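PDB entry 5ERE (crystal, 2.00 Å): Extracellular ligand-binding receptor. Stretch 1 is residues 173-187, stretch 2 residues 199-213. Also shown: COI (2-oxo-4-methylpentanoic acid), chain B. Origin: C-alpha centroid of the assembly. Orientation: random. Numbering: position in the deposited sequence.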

# COMPACT_ATOMS: atom_id res chain seq x y z
N THR A 173 9.15 12.31 -28.15
CA THR A 173 9.96 12.59 -26.97
C THR A 173 10.22 11.32 -26.19
O THR A 173 11.33 11.07 -25.74
CB THR A 173 9.27 13.58 -26.04
OG1 THR A 173 8.84 14.72 -26.77
CG2 THR A 173 10.20 14.01 -24.91
N ILE A 174 9.18 10.51 -26.03
CA ILE A 174 9.24 9.37 -25.14
C ILE A 174 10.09 8.24 -25.72
O ILE A 174 10.89 7.62 -25.01
CB ILE A 174 7.83 8.84 -24.83
CG1 ILE A 174 7.18 9.71 -23.75
CG2 ILE A 174 7.88 7.36 -24.39
CD1 ILE A 174 5.66 9.53 -23.64
N LYS A 175 9.85 7.92 -26.98
CA LYS A 175 10.61 6.87 -27.64
C LYS A 175 12.09 7.20 -27.58
O LYS A 175 12.92 6.33 -27.36
CB LYS A 175 10.16 6.68 -29.09
CG LYS A 175 11.07 5.77 -29.89
CD LYS A 175 10.43 5.37 -31.20
CE LYS A 175 11.47 5.16 -32.29
NZ LYS A 175 10.84 4.87 -33.60
N ALA A 176 12.40 8.48 -27.72
CA ALA A 176 13.78 8.94 -27.76
C ALA A 176 14.46 8.85 -26.39
O ALA A 176 15.62 9.25 -26.25
CB ALA A 176 13.85 10.38 -28.27
N ARG A 177 13.76 8.33 -25.39
CA ARG A 177 14.41 8.12 -24.09
C ARG A 177 14.48 6.65 -23.75
O ARG A 177 14.89 6.29 -22.64
CB ARG A 177 13.69 8.87 -22.99
CG ARG A 177 13.37 10.30 -23.32
CD ARG A 177 14.41 11.27 -22.81
NE ARG A 177 13.88 12.63 -22.89
CZ ARG A 177 14.24 13.55 -23.79
NH1 ARG A 177 15.18 13.30 -24.70
NH2 ARG A 177 13.66 14.75 -23.76
N ASP A 178 14.07 5.80 -24.71
CA ASP A 178 14.24 4.35 -24.59
C ASP A 178 13.78 3.84 -23.24
O ASP A 178 14.54 3.21 -22.50
CB ASP A 178 15.71 3.98 -24.82
CG ASP A 178 16.28 4.67 -26.05
OD1 ASP A 178 15.95 4.22 -27.17
OD2 ASP A 178 17.03 5.66 -25.90
N SER A 179 12.53 4.14 -22.91
CA SER A 179 12.02 3.83 -21.59
C SER A 179 11.81 2.33 -21.47
O SER A 179 11.59 1.63 -22.46
CB SER A 179 10.73 4.59 -21.30
OG SER A 179 9.68 4.18 -22.17
N GLU A 180 11.90 1.86 -20.24
CA GLU A 180 11.67 0.47 -19.89
C GLU A 180 10.19 0.23 -19.53
O GLU A 180 9.60 -0.81 -19.83
CB GLU A 180 12.58 0.11 -18.72
CG GLU A 180 13.39 -1.14 -18.87
CD GLU A 180 14.45 -1.24 -17.79
OE1 GLU A 180 14.22 -1.97 -16.80
OE2 GLU A 180 15.49 -0.57 -17.95
N ALA A 181 9.60 1.21 -18.86
CA ALA A 181 8.17 1.15 -18.58
C ALA A 181 7.53 2.48 -18.93
O ALA A 181 8.08 3.54 -18.61
CB ALA A 181 7.92 0.76 -17.13
N LEU A 182 6.40 2.41 -19.61
CA LEU A 182 5.60 3.60 -19.91
C LEU A 182 4.33 3.63 -19.04
O LEU A 182 3.42 2.85 -19.28
CB LEU A 182 5.20 3.63 -21.38
CG LEU A 182 4.31 4.80 -21.85
CD1 LEU A 182 4.87 6.15 -21.46
CD2 LEU A 182 4.09 4.73 -23.37
N VAL A 183 4.30 4.55 -18.09
CA VAL A 183 3.16 4.76 -17.23
C VAL A 183 2.14 5.73 -17.82
O VAL A 183 2.41 6.92 -18.00
CB VAL A 183 3.62 5.29 -15.87
CG1 VAL A 183 2.42 5.88 -15.04
CG2 VAL A 183 4.32 4.18 -15.13
N LEU A 184 0.94 5.22 -18.06
CA LEU A 184 -0.15 6.03 -18.58
C LEU A 184 -1.15 6.47 -17.51
O LEU A 184 -1.88 5.64 -16.98
CB LEU A 184 -0.88 5.24 -19.64
CG LEU A 184 0.08 4.69 -20.70
CD1 LEU A 184 -0.71 3.84 -21.61
CD2 LEU A 184 0.80 5.83 -21.47
N ILE A 185 -1.20 7.77 -17.20
CA ILE A 185 -2.24 8.24 -16.29
C ILE A 185 -3.46 8.58 -17.17
O ILE A 185 -3.68 9.71 -17.61
CB ILE A 185 -1.80 9.44 -15.41
CG1 ILE A 185 -0.44 9.16 -14.74
CG2 ILE A 185 -2.84 9.71 -14.33
CD1 ILE A 185 -0.33 7.80 -14.00
N SER A 186 -4.23 7.53 -17.43
CA SER A 186 -5.25 7.49 -18.45
C SER A 186 -6.44 6.64 -18.00
O SER A 186 -6.30 5.64 -17.28
CB SER A 186 -4.70 6.88 -19.76
OG SER A 186 -3.44 7.40 -20.12
N ALA A 187 -7.60 7.00 -18.50
CA ALA A 187 -8.74 6.11 -18.46
C ALA A 187 -8.81 5.38 -19.81
O ALA A 187 -7.78 4.90 -20.30
CB ALA A 187 -10.04 6.90 -18.14
N GLN A 199 2.86 1.37 -32.52
CA GLN A 199 3.06 1.64 -33.94
C GLN A 199 4.22 2.61 -34.15
O GLN A 199 4.81 2.67 -35.23
CB GLN A 199 1.77 2.19 -34.57
CG GLN A 199 0.73 1.10 -34.91
CD GLN A 199 -0.60 1.65 -35.41
OE1 GLN A 199 -0.85 2.86 -35.34
NE2 GLN A 199 -1.46 0.77 -35.92
N ALA A 200 4.55 3.35 -33.10
CA ALA A 200 5.67 4.27 -33.12
C ALA A 200 6.99 3.57 -32.70
O ALA A 200 8.03 4.24 -32.58
CB ALA A 200 5.39 5.46 -32.21
N GLY A 201 6.94 2.26 -32.50
CA GLY A 201 8.13 1.47 -32.20
C GLY A 201 8.44 1.30 -30.72
O GLY A 201 9.39 0.60 -30.36
N ILE A 202 7.66 1.93 -29.84
CA ILE A 202 7.86 1.79 -28.39
C ILE A 202 7.43 0.40 -27.91
O ILE A 202 6.29 -0.02 -28.09
CB ILE A 202 7.08 2.85 -27.61
CG1 ILE A 202 7.64 4.24 -27.94
CG2 ILE A 202 7.18 2.58 -26.11
CD1 ILE A 202 6.65 5.36 -27.70
N LYS A 203 8.37 -0.30 -27.30
CA LYS A 203 8.20 -1.68 -26.90
C LYS A 203 8.09 -1.82 -25.37
O LYS A 203 7.92 -2.93 -24.85
CB LYS A 203 9.38 -2.52 -27.43
N ALA A 204 8.20 -0.69 -24.67
CA ALA A 204 8.18 -0.63 -23.21
C ALA A 204 6.97 -1.33 -22.55
O ALA A 204 5.90 -1.43 -23.14
CB ALA A 204 8.24 0.84 -22.75
N GLN A 205 7.16 -1.84 -21.34
CA GLN A 205 6.05 -2.38 -20.54
C GLN A 205 5.07 -1.25 -20.24
O GLN A 205 5.47 -0.21 -19.72
CB GLN A 205 6.55 -2.99 -19.22
CG GLN A 205 5.45 -3.32 -18.20
CD GLN A 205 4.65 -4.54 -18.58
OE1 GLN A 205 5.22 -5.60 -18.88
NE2 GLN A 205 3.31 -4.43 -18.57
N LEU A 206 3.80 -1.45 -20.61
CA LEU A 206 2.75 -0.48 -20.29
C LEU A 206 2.25 -0.69 -18.85
O LEU A 206 2.12 -1.82 -18.40
CB LEU A 206 1.61 -0.60 -21.28
CG LEU A 206 1.99 -0.40 -22.74
CD1 LEU A 206 0.74 -0.45 -23.58
CD2 LEU A 206 2.74 0.92 -22.95
N VAL A 207 1.99 0.42 -18.16
CA VAL A 207 1.60 0.42 -16.75
C VAL A 207 0.53 1.48 -16.57
O VAL A 207 0.63 2.58 -17.11
CB VAL A 207 2.80 0.72 -15.83
CG1 VAL A 207 2.39 0.70 -14.36
CG2 VAL A 207 3.96 -0.26 -16.09
N GLY A 208 -0.52 1.17 -15.81
CA GLY A 208 -1.57 2.14 -15.59
C GLY A 208 -2.10 2.05 -14.18
O GLY A 208 -1.53 1.36 -13.34
N THR A 209 -3.19 2.79 -13.94
CA THR A 209 -3.75 2.97 -12.60
C THR A 209 -5.27 2.73 -12.67
O THR A 209 -5.81 2.38 -13.73
CB THR A 209 -3.43 4.40 -12.04
OG1 THR A 209 -4.08 5.40 -12.81
CG2 THR A 209 -1.90 4.67 -12.04
N ARG A 210 -5.96 2.98 -11.56
CA ARG A 210 -7.37 2.58 -11.38
C ARG A 210 -8.31 2.86 -12.58
O ARG A 210 -9.01 1.98 -13.01
CB ARG A 210 -7.91 3.25 -10.09
CG ARG A 210 -9.44 3.22 -9.91
CD ARG A 210 -9.85 4.14 -8.68
NE ARG A 210 -9.14 5.40 -8.78
CZ ARG A 210 -9.55 6.47 -9.45
NH1 ARG A 210 -10.71 6.46 -10.06
NH2 ARG A 210 -8.78 7.55 -9.53
N PRO A 211 -8.32 4.09 -13.11
CA PRO A 211 -9.19 4.48 -14.23
C PRO A 211 -9.03 3.68 -15.53
O PRO A 211 -9.93 3.72 -16.37
CB PRO A 211 -8.78 5.93 -14.49
CG PRO A 211 -8.22 6.38 -13.20
CD PRO A 211 -7.46 5.21 -12.71
N ILE A 212 -7.92 2.97 -15.69
CA ILE A 212 -7.61 2.37 -17.00
C ILE A 212 -8.43 1.09 -17.29
O ILE A 212 -8.48 0.63 -18.43
CB ILE A 212 -6.09 2.09 -17.09
CG1 ILE A 212 -5.61 2.08 -18.55
CG2 ILE A 212 -5.74 0.80 -16.42
CD1 ILE A 212 -4.10 2.18 -18.67
N GLN A 213 -9.12 0.55 -16.30
CA GLN A 213 -9.85 -0.72 -16.52
C GLN A 213 -11.20 -0.46 -17.19
O GLN A 213 -12.24 -0.52 -16.55
CB GLN A 213 -10.07 -1.50 -15.21
CG GLN A 213 -10.66 -2.90 -15.48
CD GLN A 213 -10.90 -3.72 -14.22
OE1 GLN A 213 -9.96 -4.24 -13.62
NE2 GLN A 213 -12.16 -3.83 -13.80
C1 COI B . -9.90 10.86 -10.89
O1 COI B . -9.85 12.11 -10.99
O2 COI B . -9.39 10.25 -9.92
C2 COI B . -10.65 10.10 -11.93
O3 COI B . -10.70 8.88 -11.88
C3 COI B . -11.35 10.93 -12.97
C4 COI B . -11.91 10.06 -14.04
C5 COI B . -13.05 10.81 -14.69
C6 COI B . -10.74 9.80 -14.99
O HOH W 1 -4.10 5.04 -15.64

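Two neighbouring parallel strands satisfy their backbones in a simple way: one strand offers alternate residues, each using both its N-H and its C=O, and the partner strand receives them on the residues between. The pairing of 181-185 with 205-208 is a compact example. Gln205 N donates to Glu180 O (3.0 Å), and Gln205 O accepts from Leu182 N (2.8 Å). Leu182 then turns its carbonyl to the next rung, where Leu182 O receives Val207 N at 3.0 Å, and Val207 O takes Leu184 N at 2.8 Å, the straightest of the four at 165°. The same carbonyls also meet CA-H groups, as in Ala181 CA to Gln205 O (3.2 Å) and Val183 CA to Val207 O (3.3 Å).

Side chains pack on each face. Val183 CG2 lies 3.8 Å from Val207 CB, on the face shared with Ala181 and Gln205; on the other, Leu182 CB meets Leu206 CD2 at 4.0 Å. The Gln205 side chain leads away from stretch 1, and its NE2 donates to Leu206 O (2.9 Å).

Where the direct ladder stops, water takes over. Leu184 O is 4.4 Å from Thr209 N, too far for a direct bond, and water 1 fills the gap: it donates to Leu184 O (2.7 Å) and Ser186 O (2.8 Å) and accepts from Thr209 N (3.0 Å). Beyond it, Ile212 N is satisfied within its own stretch by Thr209 O (2.9 Å), while Ala187 CB packs on Pro211 CB at 4.0 Å.

At the far end, Lys175 NZ donates to Ala200 O (3.1 Å), and Lys175 CB rests 3.7 Å from Ile202 CG1. Arg210, pointing away from stretch 1, serves the ligand instead: NH2 donates to COI O2 (2.8 Å) and NH1 to COI O3 (3.0 Å), matching a guanidinium to a keto acid.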